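Local coordinates for halorhodopsin (Halobacterium salinarum, PDB 2JAF), which probably pumps chloride across the membrane when its bound retinal absorbs light, at residues L250-V253 with R258-A261; P59-G64 with L123-D128; E100-Q105 with V216-L221; A22-A27 with S31-N36. The protein carries 2 engineered substitutions. One frame throughout, in Å; residues are numbered along the deposited sequence.

Interaction 1. Residues L250-V253 with R258-A261; sequences LRWV and RTVA
Trp252, whose indole reaches across to Val260 and Thr259, accepts at its backbone O a hydrogen bond from the side-chain ND2 of Asn256, a bond from the last turn of helix 227-255, the last long helix of the seven-helix rhodopsin bundle, to the residue that follows it and leads into the short terminal helix 257-261. Across the two segments themselves there is no polar bond, and the contact is purely apolar, burying 151 Å² in all. Its closest approach is at the rim of the indole, where Trp252 CZ3 meets Val260 CG1 at 3.6 Å. The methyl lies at the ring edge near its plane, so a face-on CH-pi contact is not what forms here. Further round the same benzo edge, CH2 of Trp252 comes more loosely to CG2 of Thr259, at 4.3 Å. The indole gets there because its CG stands trans to the backbone N (chi1 -171°), which brings the benzo edge up to the terminal helix; the side chains of Trp252 and Val260 lie alongside, pointing opposite ways. Val260 is thereby shared: while CG1 serves the tryptophan, its other branch faces Val253. The backbones stay well separated, with 7.0 Å between the CA atoms of Val253 and Val260, and side chains span the interval. Pro59 of helix 58-82 touches both valines, and Leu126 of helix 106-127 touches Trp252 as well as the valines, which ties the terminal turn to the bundle. The valine pair closes through methyls, CG1 of Val253 lying 4.3 Å from CG2 of Val260.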
# COMPACT_ATOMS: atom_id res chain seq x y z
N LEU A 250 11.22 14.85 17.82
CA LEU A 250 12.00 13.93 18.64
C LEU A 250 12.58 14.58 19.89
O LEU A 250 12.54 14.00 20.98
CB LEU A 250 13.12 13.32 17.79
CG LEU A 250 13.92 12.18 18.44
CD1 LEU A 250 12.98 11.12 18.98
CD2 LEU A 250 14.85 11.58 17.40
N ARG A 251 13.12 15.79 19.74
CA ARG A 251 13.71 16.50 20.87
C ARG A 251 12.68 16.74 21.96
O ARG A 251 12.99 16.62 23.15
CB ARG A 251 14.29 17.84 20.41
CG ARG A 251 14.97 18.64 21.53
CD ARG A 251 15.54 19.97 21.04
NE ARG A 251 14.51 20.85 20.50
CZ ARG A 251 14.73 22.06 19.99
NH1 ARG A 251 15.97 22.54 19.93
NH2 ARG A 251 13.73 22.77 19.50
N TRP A 252 11.45 17.06 21.56
CA TRP A 252 10.39 17.32 22.53
C TRP A 252 10.05 16.02 23.26
O TRP A 252 9.92 16.01 24.49
CB TRP A 252 9.14 17.86 21.85
CG TRP A 252 8.10 18.34 22.84
CD1 TRP A 252 8.00 19.59 23.38
CD2 TRP A 252 7.08 17.55 23.46
NE1 TRP A 252 6.98 19.63 24.30
CE2 TRP A 252 6.40 18.39 24.37
CE3 TRP A 252 6.68 16.22 23.34
CZ2 TRP A 252 5.33 17.94 25.15
CZ3 TRP A 252 5.62 15.76 24.12
CH2 TRP A 252 4.96 16.63 25.02
N VAL A 253 9.90 14.94 22.50
CA VAL A 253 9.58 13.65 23.08
C VAL A 253 10.63 13.22 24.11
O VAL A 253 10.29 12.68 25.17
CB VAL A 253 9.46 12.56 21.98
CG1 VAL A 253 9.32 11.18 22.61
CG2 VAL A 253 8.24 12.85 21.11
N ARG A 258 7.56 11.45 30.19
CA ARG A 258 6.44 11.19 31.10
C ARG A 258 5.10 11.45 30.44
O ARG A 258 4.21 10.60 30.45
CB ARG A 258 6.54 12.07 32.35
CG ARG A 258 7.63 11.70 33.34
CD ARG A 258 7.46 12.50 34.62
NE ARG A 258 8.47 12.20 35.63
CZ ARG A 258 9.76 12.48 35.50
NH1 ARG A 258 10.21 13.08 34.40
NH2 ARG A 258 10.61 12.17 36.47
N THR A 259 4.95 12.64 29.87
CA THR A 259 3.71 13.04 29.22
C THR A 259 3.28 12.10 28.09
O THR A 259 2.10 11.76 27.98
CB THR A 259 3.81 14.48 28.67
OG1 THR A 259 4.17 15.37 29.74
CG2 THR A 259 2.48 14.92 28.08
N VAL A 260 4.23 11.69 27.26
CA VAL A 260 3.91 10.80 26.15
C VAL A 260 3.71 9.35 26.60
O VAL A 260 2.88 8.63 26.03
CB VAL A 260 5.00 10.84 25.06
CG1 VAL A 260 5.07 12.23 24.45
CG2 VAL A 260 6.34 10.47 25.66
N ALA A 261 4.46 8.94 27.61
CA ALA A 261 4.36 7.58 28.12
C ALA A 261 3.03 7.34 28.83
O ALA A 261 2.46 6.25 28.75
CB ALA A 261 5.52 7.28 29.07

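Interaction 2. Residues P59-G64 with L123-D128; sequences PRLIWG and LGLLAD
Ile62 and Leu61 pack on Leu125 and Leu126 where helices 58-82 and 106-127, the second and third long helices of the seven-helix rhodopsin fold, run antiparallel (165° between the segment axes, 9.7 Å at closest approach). The apolar contacts carry the whole interface. Ile62 reaches furthest: its CG1 rests against CB of Leu125 at 3.8 Å, and its CD1 goes on to the backbone of the next residue, 3.7 Å from CA of Leu126. An extended outer chain (chi2 176°) carries that terminal methyl across. Ile62 and Leu125 overlap side by side with their ends heading in contrary directions, whereas Leu61 meets Leu125 nearly at a right angle, its branch carbon CG standing 3.9 Å from Leu125 CD1. Leu125 is therefore touched at its root by one residue and at its tip by the other. The same two leucines, Leu61 and Leu125, also pack on Thr136 and Gly132 of a neighbouring subunit, so the helix pair contributes to the oligomer.

Polar bonds close the end of helix 106-127. Asp128 leaves the helix with a positive phi (49°) in a Schellman motif, and its carboxylate OD1 forms a salt bridge with Arg58 NH2, joining the end of one helix to the start of the other. The turn is closed by the backbone bond from Asp128 N to Leu125 O, 2.9 Å long.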
# COMPACT_ATOMS: atom_id res chain seq x y z
N PRO A 59 7.27 6.70 23.90
CA PRO A 59 8.46 7.44 23.46
C PRO A 59 9.28 6.71 22.40
O PRO A 59 9.47 7.20 21.29
CB PRO A 59 9.24 7.64 24.76
CG PRO A 59 8.15 7.73 25.78
CD PRO A 59 7.23 6.62 25.37
N ARG A 60 9.78 5.53 22.77
CA ARG A 60 10.60 4.72 21.88
C ARG A 60 9.88 4.43 20.56
O ARG A 60 10.51 4.37 19.51
CB ARG A 60 10.96 3.41 22.57
CG ARG A 60 11.88 2.51 21.77
CD ARG A 60 12.03 1.16 22.44
NE ARG A 60 12.92 0.27 21.70
CZ ARG A 60 14.22 0.48 21.54
NH1 ARG A 60 14.79 1.55 22.07
NH2 ARG A 60 14.95 -0.39 20.85
N LEU A 61 8.57 4.27 20.64
CA LEU A 61 7.76 3.98 19.46
C LEU A 61 7.74 5.15 18.48
O LEU A 61 7.86 4.96 17.26
CB LEU A 61 6.32 3.65 19.88
CG LEU A 61 5.33 3.36 18.75
CD1 LEU A 61 5.82 2.19 17.91
CD2 LEU A 61 3.97 3.05 19.35
N ILE A 62 7.58 6.36 19.00
CA ILE A 62 7.57 7.55 18.15
C ILE A 62 8.98 7.76 17.62
O ILE A 62 9.17 8.27 16.51
CB ILE A 62 7.09 8.79 18.93
CG1 ILE A 62 5.65 8.57 19.41
CG2 ILE A 62 7.16 10.02 18.05
CD1 ILE A 62 5.11 9.69 20.27
N TRP A 63 9.97 7.37 18.41
CA TRP A 63 11.37 7.49 18.02
C TRP A 63 11.62 6.66 16.75
O TRP A 63 12.28 7.13 15.82
CB TRP A 63 12.28 6.99 19.14
CG TRP A 63 13.73 6.94 18.76
CD1 TRP A 63 14.51 7.98 18.37
CD2 TRP A 63 14.57 5.78 18.74
NE1 TRP A 63 15.79 7.55 18.12
CE2 TRP A 63 15.86 6.20 18.34
CE3 TRP A 63 14.36 4.42 19.04
CZ2 TRP A 63 16.93 5.31 18.22
CZ3 TRP A 63 15.44 3.54 18.91
CH2 TRP A 63 16.70 3.99 18.51
N GLY A 64 11.10 5.44 16.73
CA GLY A 64 11.27 4.57 15.58
C GLY A 64 10.58 5.10 14.34
O GLY A 64 11.16 5.10 13.24
N LEU A 123 3.15 12.01 14.02
CA LEU A 123 2.30 13.06 14.57
C LEU A 123 1.07 12.46 15.24
O LEU A 123 0.62 12.93 16.29
CB LEU A 123 1.86 14.00 13.45
CG LEU A 123 1.79 15.52 13.68
CD1 LEU A 123 0.67 16.06 12.81
CD2 LEU A 123 1.54 15.86 15.13
N GLY A 124 0.51 11.42 14.62
CA GLY A 124 -0.67 10.77 15.17
C GLY A 124 -0.42 10.09 16.50
O GLY A 124 -1.24 10.18 17.41
N LEU A 125 0.72 9.41 16.62
CA LEU A 125 1.07 8.75 17.86
C LEU A 125 1.27 9.81 18.94
O LEU A 125 0.75 9.69 20.05
CB LEU A 125 2.36 7.93 17.68
CG LEU A 125 2.27 6.73 16.74
CD1 LEU A 125 3.65 6.13 16.52
CD2 LEU A 125 1.31 5.70 17.32
N LEU A 126 2.00 10.86 18.61
CA LEU A 126 2.25 11.94 19.55
C LEU A 126 0.94 12.51 20.08
O LEU A 126 0.79 12.75 21.28
CB LEU A 126 3.05 13.06 18.88
CG LEU A 126 3.38 14.29 19.73
CD1 LEU A 126 4.25 13.89 20.90
CD2 LEU A 126 4.08 15.32 18.87
N ALA A 127 -0.02 12.71 19.17
CA ALA A 127 -1.32 13.25 19.54
C ALA A 127 -2.27 12.17 20.07
O ALA A 127 -3.36 12.48 20.53
CB ALA A 127 -1.95 13.94 18.34
N ASP A 128 -1.83 10.92 20.00
CA ASP A 128 -2.64 9.80 20.49
C ASP A 128 -4.07 9.86 19.95
O ASP A 128 -5.04 9.87 20.71
CB ASP A 128 -2.66 9.80 22.02
CG ASP A 128 -3.26 8.54 22.59
OD1 ASP A 128 -2.82 7.44 22.20
OD2 ASP A 128 -4.18 8.64 23.44

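Interaction 3. Residues E100-Q105 with V216-L221; sequences EMVRSQ and VGVEGL. With BOG (octyl beta-D-glucopyranoside), chain F.
Glu219, in the loop after helix 193-216, reaches Ser104 in the antiparallel hairpin of strands 87-90 and 101-104, which in the chain connects helices 58-82 and 106-127 of the rhodopsin bundle. Three buried residues, Glu219, Val102 and Val218, account for most of the contact. The glutamate supplies its polar part: Ser104 OG donates to Glu219 OE1 at 2.9 Å, coming from above the carboxylate plane, 43° out of it. The side chain, fully extended beyond CG, carries the carboxylate from the turn to the strand, and its second oxygen, OE2, is hydrogen-bonded to Tyr109 OH. The two carboxylate oxygens thus have different partners, which should limit rotation of the group. An alanine here would probably leave Ser104 OG and Tyr109 OH without the carboxylate they share, and strand and loop without this polar tie.

Beside this bond lies an apolar patch, in which Val218 CG2 sits 3.8 Å from Val102 CG1. CG2 of Val218 stands trans to its backbone N, and it is this branch that faces the strand; Leu97 packs on both valines. Val218 and Glu219 are the central residues of a type I beta turn, closed by Gly220 N to Gly217 O at 3.0 Å. Just beyond, the loop helps to hold the head group of an octyl glucoside, which is also hydrogen-bonded to Trp162 NE1 and Ala96 N: the sugar O2 donates to Gly220 O at 3.2 Å, and its C1 lies 3.6 Å from Leu221 CD2.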
# COMPACT_ATOMS: atom_id res chain seq x y z
N GLU A 100 7.77 19.03 -26.27
CA GLU A 100 9.13 18.87 -25.79
C GLU A 100 9.16 17.83 -24.69
O GLU A 100 8.14 17.58 -24.03
CB GLU A 100 9.66 20.20 -25.23
CG GLU A 100 9.86 21.29 -26.26
CD GLU A 100 10.39 22.57 -25.64
OE1 GLU A 100 11.34 22.48 -24.83
OE2 GLU A 100 9.87 23.66 -25.96
N MET A 101 10.31 17.20 -24.49
CA MET A 101 10.48 16.20 -23.45
C MET A 101 11.06 16.89 -22.23
O MET A 101 12.05 17.61 -22.33
CB MET A 101 11.45 15.10 -23.90
CG MET A 101 11.03 14.39 -25.16
SD MET A 101 9.49 13.53 -24.94
CE MET A 101 10.05 11.99 -24.25
N VAL A 102 10.45 16.67 -21.07
CA VAL A 102 10.95 17.28 -19.85
C VAL A 102 11.32 16.20 -18.84
O VAL A 102 10.72 15.13 -18.81
CB VAL A 102 9.91 18.24 -19.21
CG1 VAL A 102 9.52 19.31 -20.22
CG2 VAL A 102 8.71 17.47 -18.74
N ARG A 103 12.32 16.50 -18.01
CA ARG A 103 12.78 15.56 -16.99
C ARG A 103 11.82 15.56 -15.81
O ARG A 103 11.61 16.60 -15.16
CB ARG A 103 14.19 15.97 -16.54
CG ARG A 103 14.79 15.12 -15.45
CD ARG A 103 16.16 15.67 -15.06
NE ARG A 103 17.17 15.41 -16.08
CZ ARG A 103 17.99 14.37 -16.05
NH1 ARG A 103 17.94 13.50 -15.05
NH2 ARG A 103 18.88 14.20 -17.03
N SER A 104 11.24 14.40 -15.52
CA SER A 104 10.29 14.26 -14.42
C SER A 104 10.86 13.40 -13.29
O SER A 104 11.12 12.21 -13.48
CB SER A 104 8.99 13.63 -14.91
OG SER A 104 8.10 13.38 -13.83
N GLN A 105 11.06 14.01 -12.12
CA GLN A 105 11.58 13.28 -10.96
C GLN A 105 10.38 12.62 -10.30
O GLN A 105 10.02 12.94 -9.16
CB GLN A 105 12.25 14.26 -9.99
CG GLN A 105 13.40 15.06 -10.59
CD GLN A 105 14.11 15.94 -9.56
OE1 GLN A 105 13.47 16.64 -8.78
NE2 GLN A 105 15.44 15.91 -9.58
N VAL A 216 4.37 26.03 -10.23
CA VAL A 216 5.27 27.05 -10.76
C VAL A 216 6.36 26.45 -11.65
O VAL A 216 6.79 27.07 -12.63
CB VAL A 216 5.92 27.86 -9.62
CG1 VAL A 216 6.97 28.82 -10.16
CG2 VAL A 216 4.84 28.64 -8.88
N GLY A 217 6.78 25.23 -11.31
CA GLY A 217 7.82 24.54 -12.06
C GLY A 217 7.48 24.00 -13.43
O GLY A 217 6.36 24.14 -13.92
N VAL A 218 8.46 23.34 -14.04
CA VAL A 218 8.35 22.80 -15.39
C VAL A 218 7.20 21.84 -15.70
O VAL A 218 6.69 21.83 -16.82
CB VAL A 218 9.69 22.12 -15.80
CG1 VAL A 218 9.97 20.92 -14.89
CG2 VAL A 218 9.63 21.68 -17.26
N GLU A 219 6.78 21.04 -14.72
CA GLU A 219 5.69 20.10 -14.97
C GLU A 219 4.31 20.76 -14.86
O GLU A 219 3.31 20.21 -15.33
CB GLU A 219 5.82 18.91 -14.02
CG GLU A 219 7.13 18.16 -14.22
CD GLU A 219 7.33 16.98 -13.29
OE1 GLU A 219 6.78 15.89 -13.54
OE2 GLU A 219 8.05 17.16 -12.28
N GLY A 220 4.28 21.94 -14.24
CA GLY A 220 3.04 22.67 -14.09
C GLY A 220 2.91 23.78 -15.12
O GLY A 220 2.84 23.52 -16.32
N LEU A 221 2.89 25.03 -14.65
CA LEU A 221 2.78 26.18 -15.54
C LEU A 221 4.09 26.51 -16.24
O LEU A 221 4.11 27.25 -17.23
CB LEU A 221 2.31 27.41 -14.76
CG LEU A 221 0.93 27.35 -14.08
CD1 LEU A 221 0.74 28.57 -13.20
CD2 LEU A 221 -0.17 27.26 -15.14
C1 BOG F . -1.65 26.03 -18.13
O1 BOG F . -2.75 25.19 -17.79
C2 BOG F . -0.39 25.17 -18.49
O2 BOG F . -0.04 24.33 -17.39
C3 BOG F . 0.79 26.12 -18.87
O3 BOG F . 1.95 25.36 -19.20
C4 BOG F . 0.36 26.99 -20.07
O4 BOG F . 1.41 27.88 -20.46
C5 BOG F . -0.92 27.82 -19.70
O5 BOG F . -1.99 26.91 -19.28
C6 BOG F . -1.38 28.68 -20.89
O6 BOG F . -2.04 27.90 -21.89
C1' BOG F . -3.92 25.93 -17.44
C2' BOG F . -4.83 25.07 -16.60
C3' BOG F . -4.74 25.53 -15.17
C4' BOG F . -5.63 24.73 -14.24
C5' BOG F . -5.50 25.22 -12.81
C6' BOG F . -6.09 24.22 -11.83
C7' BOG F . -5.98 24.68 -10.41
C8' BOG F . -6.58 23.65 -9.48

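Interaction 4. Residues A22-A27 with S31-N36; sequences AVRENA and SSLWVN
Arg24 lays its guanidinium flat against Leu33, whose CD1 methyl sits 3.9 Å above the plane and over the centre of the group. The leucine comes from the first long helix of the seven-helix bundle, 27-50, and the arginine from the chain that leads into it. The two side chains meet at a slant, methyl to face, and a bend in the arginine at chi3 (-71°) turns the flat group over the leucine. Its terminal nitrogens have other partners: NH2 donates to Leu80 O and NH1 to Leu81 O, both near the C-terminal end of helix 58-82. NE, by contrast, is buried by the contact and has no partner in the model.

The second pairing is local to the first turns of helix 27-50. Ser31 N donates to Ala27 O at 2.9 Å, nearly straight (165°), the regular i to i-4 helix bond. The hydroxyl of the same serine lies back along the turn: with OG between its backbone N and carbonyl carbon (chi1 54°), it comes within 2.7 Å of Ala27 O and also lies close to Leu28 O. Asn26 is the N-cap of this helix, its OD1 accepting from Leu29 N.

Chemically, an aliphatic methyl covers one face of a positive group while the N-H groups of that cation meet carbonyls at a helix end. The partial negative charge expected there would probably help to hold the cation, clasping the N-terminal segment to the ends of two helices.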
# COMPACT_ATOMS: atom_id res chain seq x y z
N ALA A 22 19.04 9.27 -18.16
CA ALA A 22 20.18 8.54 -17.53
C ALA A 22 21.32 9.50 -17.21
O ALA A 22 21.55 9.86 -16.05
CB ALA A 22 20.67 7.44 -18.46
N VAL A 23 22.04 9.92 -18.25
CA VAL A 23 23.15 10.85 -18.09
C VAL A 23 22.68 12.13 -17.41
O VAL A 23 21.53 12.54 -17.55
CB VAL A 23 23.79 11.19 -19.46
CG1 VAL A 23 22.72 11.68 -20.42
CG2 VAL A 23 24.87 12.26 -19.28
N ARG A 24 23.58 12.75 -16.66
CA ARG A 24 23.27 13.99 -15.97
C ARG A 24 24.52 14.84 -15.85
O ARG A 24 25.43 14.53 -15.08
CB ARG A 24 22.70 13.69 -14.57
CG ARG A 24 22.25 14.93 -13.80
CD ARG A 24 21.83 14.64 -12.36
NE ARG A 24 20.57 13.91 -12.23
CZ ARG A 24 20.48 12.65 -11.81
NH1 ARG A 24 21.57 11.98 -11.48
NH2 ARG A 24 19.29 12.06 -11.72
N GLU A 25 24.58 15.91 -16.65
CA GLU A 25 25.70 16.85 -16.63
C GLU A 25 25.08 18.20 -16.30
O GLU A 25 24.98 19.08 -17.15
CB GLU A 25 26.40 16.91 -17.99
CG GLU A 25 27.41 15.79 -18.23
CD GLU A 25 28.39 16.10 -19.34
OE1 GLU A 25 29.34 15.31 -19.53
OE2 GLU A 25 28.23 17.14 -20.03
N ASN A 26 24.67 18.34 -15.04
CA ASN A 26 24.03 19.54 -14.55
C ASN A 26 24.33 19.61 -13.06
O ASN A 26 23.65 18.96 -12.27
CB ASN A 26 22.52 19.42 -14.78
CG ASN A 26 21.76 20.66 -14.39
OD1 ASN A 26 22.20 21.43 -13.53
ND2 ASN A 26 20.60 20.85 -14.99
N ALA A 27 25.33 20.40 -12.69
CA ALA A 27 25.73 20.52 -11.29
C ALA A 27 24.61 21.03 -10.39
O ALA A 27 24.47 20.58 -9.25
CB ALA A 27 26.95 21.43 -11.17
N SER A 31 23.62 18.53 -7.42
CA SER A 31 23.82 18.96 -6.04
C SER A 31 22.55 18.92 -5.20
O SER A 31 22.60 18.59 -4.01
CB SER A 31 24.44 20.37 -6.00
OG SER A 31 23.67 21.30 -6.74
N SER A 32 21.41 19.23 -5.80
CA SER A 32 20.14 19.22 -5.09
C SER A 32 19.79 17.82 -4.57
O SER A 32 18.99 17.67 -3.64
CB SER A 32 19.00 19.72 -5.99
OG SER A 32 18.68 18.77 -6.99
N LEU A 33 20.39 16.80 -5.17
CA LEU A 33 20.13 15.43 -4.76
C LEU A 33 21.18 14.93 -3.76
O LEU A 33 20.83 14.38 -2.71
CB LEU A 33 20.10 14.51 -5.99
CG LEU A 33 19.17 14.96 -7.11
CD1 LEU A 33 19.28 14.00 -8.29
CD2 LEU A 33 17.73 15.03 -6.60
N TRP A 34 22.46 15.12 -4.07
CA TRP A 34 23.52 14.67 -3.17
C TRP A 34 23.45 15.36 -1.82
O TRP A 34 23.74 14.75 -0.79
CB TRP A 34 24.90 14.91 -3.79
CG TRP A 34 25.28 13.88 -4.81
CD1 TRP A 34 25.48 14.09 -6.14
CD2 TRP A 34 25.48 12.48 -4.58
NE1 TRP A 34 25.80 12.90 -6.76
CE2 TRP A 34 25.81 11.90 -5.83
CE3 TRP A 34 25.42 11.66 -3.45
CZ2 TRP A 34 26.07 10.53 -5.97
CZ3 TRP A 34 25.68 10.30 -3.59
CH2 TRP A 34 26.00 9.75 -4.85
N VAL A 35 23.06 16.63 -1.83
CA VAL A 35 22.97 17.38 -0.59
C VAL A 35 22.04 16.69 0.41
O VAL A 35 22.34 16.62 1.60
CB VAL A 35 22.47 18.83 -0.83
CG1 VAL A 35 21.08 18.82 -1.43
CG2 VAL A 35 22.48 19.61 0.47
N ASN A 36 20.91 16.15 -0.07
CA ASN A 36 20.01 15.50 0.87
C ASN A 36 20.35 14.07 1.21
O ASN A 36 19.87 13.54 2.21
CB ASN A 36 18.55 15.63 0.40
CG ASN A 36 17.95 16.97 0.80
OD1 ASN A 36 18.54 17.69 1.61
ND2 ASN A 36 16.79 17.30 0.25

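Along the chain interaction 4 closes first; interactions 2 and 3 then interleave, and interaction 1 comes last. The contacts gather at two ends of the bundle. Interactions 1 and 2 have centres 8 Å apart and touch directly, Leu250 packing on Trp63, so side chains from the ends of helices 58-82, 106-127 and 227-255 and from the terminal helix 257-261 form one continuous apolar cluster. Interactions 3 and 4, with centres 17 Å apart, meet at the other end, where Gln105 packs on Leu33 and Arg103 probably bonds to Val23 O. About 42 Å separates the centres of interactions 1 and 3. The helices thus appear tied together at both ends.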